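Long-range contacts in dipicolinate synthase, B chain (Bacillus cereus, PDB 3MCU), which probably works together with its partner subunit DpaA to oxidise dihydrodipicolinate to dipicolinate with NADP(+) during sporulation: residues 5-10 and 83-88; 88-93 and 112-117. All coordinates share one frame; numbering follows the deposited sequence.

Contact 1: 5-10 and 83-88; sequences GKRIGF and IPLDCM
Lys6 lays its aliphatic chain across the carboxylate of Asp86 at about a right angle, CD packing 3.8 Å from OD2, while NZ stays 5.1 Å from Asp86 OD2, too far for a salt bridge, though the opposite charges may still attract. At Arg7 the segments lock together. Its backbone N donates a nearly straight bond of 2.7 Å to Asp86 OD2, met on the anti side with the donor somewhat out of the carboxylate plane, and its O receives Asp86 N at 2.8 Å with Cys87 N as a second, weak donor. Asp86 thus brackets the start of strand 7-12 through both its side chain and its backbone. The Arg7 side chain leaves with CG anti to the backbone N (chi1 -180°), crosses Leu85, and bends at chi3 so that NH2 reaches Pro84 O at 2.9 Å; Pro84 O lies close to the guanidinium plane, though NH2 approaches it tilted from the plane of the carbonyl, and Ile83 CG2 lies over one face of the guanidinium. NE is held separately by a salt bridge to Glu35. Ile8 comes next, its CA-H pointing at Cys87 O. The same carbonyl accepts Gly9 N at 2.8 Å, a regular parallel-sheet bond. The bare backbone of Gly9 leaves room for Met88 SE and Leu85 CD1, each 3.8 Å from its CA. Strand 35-40 flanks 7-12 on its other edge, and this pairing of 7-12 with 87-94 belongs to the parallel core sheet of a Rossmann-like alpha/beta fold, as in the flavoprotein family.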
# COMPACT_ATOMS: atom_id res chain seq x y z
N GLY D 5 -34.63 18.72 -3.45
CA GLY D 5 -34.72 18.51 -2.02
C GLY D 5 -33.47 17.94 -1.34
O GLY D 5 -33.41 17.92 -0.12
N LYS D 6 -32.49 17.49 -2.11
CA LYS D 6 -31.28 16.89 -1.53
C LYS D 6 -30.40 17.97 -0.91
O LYS D 6 -30.33 19.08 -1.42
CB LYS D 6 -30.47 16.14 -2.59
CG LYS D 6 -31.17 14.99 -3.23
CD LYS D 6 -31.54 13.93 -2.20
CE LYS D 6 -32.46 12.87 -2.81
NZ LYS D 6 -32.79 11.81 -1.82
N ARG D 7 -29.72 17.65 0.18
CA ARG D 7 -28.72 18.56 0.73
C ARG D 7 -27.33 18.18 0.20
O ARG D 7 -26.79 17.12 0.50
CB ARG D 7 -28.77 18.58 2.27
CG ARG D 7 -27.75 19.53 2.92
CD ARG D 7 -27.78 19.42 4.47
NE ARG D 7 -29.06 19.86 5.02
CZ ARG D 7 -29.80 19.15 5.86
NH1 ARG D 7 -30.95 19.65 6.31
NH2 ARG D 7 -29.41 17.94 6.27
N ILE D 8 -26.75 19.06 -0.61
CA ILE D 8 -25.54 18.73 -1.34
C ILE D 8 -24.41 19.68 -0.99
O ILE D 8 -24.52 20.91 -1.14
CB ILE D 8 -25.81 18.75 -2.86
CG1 ILE D 8 -26.84 17.68 -3.20
CG2 ILE D 8 -24.52 18.51 -3.66
CD1 ILE D 8 -27.28 17.74 -4.63
N GLY D 9 -23.31 19.10 -0.51
CA GLY D 9 -22.13 19.87 -0.20
C GLY D 9 -21.35 20.07 -1.48
O GLY D 9 -21.32 19.19 -2.35
N PHE D 10 -20.74 21.23 -1.62
CA PHE D 10 -19.94 21.51 -2.79
C PHE D 10 -18.64 22.15 -2.34
O PHE D 10 -18.61 23.30 -1.89
CB PHE D 10 -20.69 22.41 -3.78
CG PHE D 10 -20.20 22.29 -5.19
CD1 PHE D 10 -20.97 21.69 -6.16
CD2 PHE D 10 -18.95 22.77 -5.54
CE1 PHE D 10 -20.51 21.57 -7.47
CE2 PHE D 10 -18.48 22.65 -6.84
CZ PHE D 10 -19.26 22.05 -7.80
N ILE D 83 -25.85 18.54 10.56
CA ILE D 83 -26.46 18.80 9.26
C ILE D 83 -25.97 17.85 8.17
O ILE D 83 -25.21 18.24 7.29
CB ILE D 83 -26.21 20.26 8.81
CG1 ILE D 83 -25.04 20.86 9.59
CG2 ILE D 83 -27.46 21.12 9.02
CD1 ILE D 83 -24.46 22.12 8.90
N PRO D 84 -26.42 16.60 8.21
CA PRO D 84 -25.83 15.61 7.30
C PRO D 84 -26.18 15.84 5.84
O PRO D 84 -27.34 16.06 5.50
CB PRO D 84 -26.40 14.28 7.79
CG PRO D 84 -27.64 14.66 8.55
CD PRO D 84 -27.39 16.00 9.14
N LEU D 85 -25.18 15.78 4.98
CA LEU D 85 -25.39 15.95 3.55
C LEU D 85 -25.89 14.65 2.98
O LEU D 85 -25.54 13.57 3.46
CB LEU D 85 -24.09 16.35 2.85
CG LEU D 85 -23.34 17.54 3.43
CD1 LEU D 85 -21.88 17.62 2.88
CD2 LEU D 85 -24.11 18.81 3.15
N ASP D 86 -26.72 14.76 1.95
CA ASP D 86 -27.10 13.60 1.17
C ASP D 86 -25.97 13.22 0.20
O ASP D 86 -25.83 12.07 -0.20
CB ASP D 86 -28.38 13.92 0.39
CG ASP D 86 -29.56 14.16 1.31
OD1 ASP D 86 -29.74 13.35 2.25
OD2 ASP D 86 -30.29 15.15 1.12
N CYS D 87 -25.19 14.22 -0.19
CA CYS D 87 -24.06 14.00 -1.06
C CYS D 87 -23.05 15.12 -0.86
O CYS D 87 -23.41 16.27 -0.66
CB CYS D 87 -24.51 13.95 -2.53
SG CYS D 87 -23.16 13.53 -3.66
N MSE D 88 -21.77 14.75 -0.88
CA MSE D 88 -20.68 15.72 -0.87
C MSE D 88 -20.02 15.68 -2.25
O MSE D 88 -19.64 14.61 -2.73
CB MSE D 88 -19.67 15.36 0.23
CG MSE D 88 -18.43 16.26 0.29
SE MSE D 88 -18.86 18.12 0.70
CE MSE D 88 -17.15 18.99 0.21

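Contact 2: 88-93 and 112-117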
# COMPACT_ATOMS: atom_id res chain seq x y z
N MSE D 88 -21.77 14.75 -0.88
CA MSE D 88 -20.68 15.72 -0.87
C MSE D 88 -20.02 15.68 -2.25
O MSE D 88 -19.64 14.61 -2.73
CB MSE D 88 -19.67 15.36 0.23
CG MSE D 88 -18.43 16.26 0.29
SE MSE D 88 -18.86 18.12 0.70
CE MSE D 88 -17.15 18.99 0.21
N VAL D 89 -19.91 16.84 -2.90
CA VAL D 89 -19.19 16.98 -4.16
C VAL D 89 -17.88 17.70 -3.90
O VAL D 89 -17.85 18.69 -3.16
CB VAL D 89 -19.96 17.84 -5.19
CG1 VAL D 89 -19.10 18.09 -6.44
CG2 VAL D 89 -21.27 17.18 -5.58
N ILE D 90 -16.78 17.21 -4.48
CA ILE D 90 -15.54 17.97 -4.51
C ILE D 90 -15.13 18.19 -5.97
O ILE D 90 -14.94 17.24 -6.73
CB ILE D 90 -14.39 17.25 -3.78
CG1 ILE D 90 -14.81 16.82 -2.36
CG2 ILE D 90 -13.13 18.15 -3.75
CD1 ILE D 90 -13.70 16.02 -1.62
N ALA D 91 -15.02 19.44 -6.38
CA ALA D 91 -14.81 19.73 -7.78
C ALA D 91 -14.40 21.19 -7.96
O ALA D 91 -15.16 22.09 -7.62
CB ALA D 91 -16.08 19.42 -8.57
N PRO D 92 -13.19 21.42 -8.48
CA PRO D 92 -12.24 20.36 -8.85
C PRO D 92 -11.56 19.71 -7.65
O PRO D 92 -11.47 20.29 -6.58
CB PRO D 92 -11.19 21.11 -9.68
CG PRO D 92 -11.21 22.49 -9.15
CD PRO D 92 -12.66 22.76 -8.78
N LEU D 93 -11.10 18.49 -7.85
CA LEU D 93 -10.33 17.77 -6.85
C LEU D 93 -8.88 17.75 -7.32
O LEU D 93 -8.55 17.09 -8.31
CB LEU D 93 -10.87 16.35 -6.72
CG LEU D 93 -10.60 15.50 -5.48
CD1 LEU D 93 -9.83 14.25 -5.83
CD2 LEU D 93 -9.94 16.27 -4.36
N MSE D 112 -12.44 17.52 5.57
CA MSE D 112 -13.20 17.19 6.77
C MSE D 112 -14.68 17.01 6.43
O MSE D 112 -15.36 16.15 7.03
CB MSE D 112 -13.03 18.27 7.84
CG MSE D 112 -13.95 18.08 9.03
SE MSE D 112 -13.52 16.43 10.05
CE MSE D 112 -11.87 17.02 10.91
N ALA D 113 -15.16 17.81 5.47
CA ALA D 113 -16.55 17.72 5.00
C ALA D 113 -16.80 16.37 4.34
O ALA D 113 -17.84 15.75 4.57
CB ALA D 113 -16.86 18.85 4.00
N ALA D 114 -15.84 15.93 3.53
CA ALA D 114 -15.90 14.64 2.85
C ALA D 114 -15.89 13.49 3.87
O ALA D 114 -16.63 12.52 3.73
CB ALA D 114 -14.74 14.51 1.86
N LYS D 115 -15.06 13.63 4.89
CA LYS D 115 -15.00 12.66 5.96
C LYS D 115 -16.32 12.61 6.76
O LYS D 115 -16.83 11.52 7.07
CB LYS D 115 -13.81 12.97 6.89
CG LYS D 115 -13.62 11.99 8.04
CD LYS D 115 -12.66 12.53 9.10
CE LYS D 115 -12.27 11.46 10.10
NZ LYS D 115 -11.50 12.02 11.26
N ALA D 116 -16.87 13.77 7.09
CA ALA D 116 -18.13 13.81 7.88
C ALA D 116 -19.28 13.20 7.10
O ALA D 116 -20.33 12.88 7.66
CB ALA D 116 -18.49 15.24 8.31
N THR D 117 -19.09 13.06 5.79
CA THR D 117 -20.11 12.46 4.94
C THR D 117 -19.99 10.94 4.86
O THR D 117 -21.00 10.23 4.90
CB THR D 117 -20.06 13.10 3.55
OG1 THR D 117 -20.22 14.51 3.70
CG2 THR D 117 -21.16 12.55 2.64
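Ala113 turns its methyl group toward the selenomethionine Met88, and CB meets CE at 3.8 Å and SE at almost the same distance. The Met88 chain bends at chi2 (63°), and its SE and CE lie beside the Ala113 methyl group. On the next residue, Ala114, the backbone itself is approached: Met88 CG sits 3.9 Å from its CA. The Ala114 methyl group serves another neighbour, its CB packing 3.9 Å from Ile90 CD1, so two residues on the same side of the strand engage adjacent small residues of the helix. Farther from the strand, Lys115 NZ bonds to Thr130 OG1 of a second subunit. One turn beyond Ala113, Thr117 brings its hydroxyl to Met88 CB, with OG1 3.6 Å away and CG2 slightly farther. OG1 stands beside the Thr117 backbone N, anti to the carbonyl carbon (chi1 -56°), and donates a 2.8 Å hydrogen bond back to Ala113 O, tilted from that carbonyl's plane, which satisfies it within its own helix at an otherwise apolar interface. No hydrogen bond joins strand and helix. The axes of strand 88-91 and helix 112-117 approach to 8.8 Å and run roughly antiparallel (150°), a spacing consistent with the small alanine side chains between them. Helix 109-118 packs on one face of the core sheet, with Phe101 of helix 95-102 against Ala114, while strands 7-12 and 124-130 hydrogen-bond to strand 87-94.

From the N terminus, the chain enters contact 1 on strand 7-12, continues through helix 23-31, strand 35-40 and two further helices, and returns at 83-88 to close a long excursion. Contact 2 then opens directly, at the shared residue Met88, and closes a shorter loop through helix 95-102 to helix 109-118. The two closures follow in series, neither nesting nor crossing. Contact 1 joins neighbouring strands within the sheet, whereas contact 2 fastens a helix onto its face. Their atoms also touch: Leu85 CD1 packs on Thr117 OG1, and a probable hydrogen bond from Val89 N to Gly9 O extends the strand pairing toward 88-93.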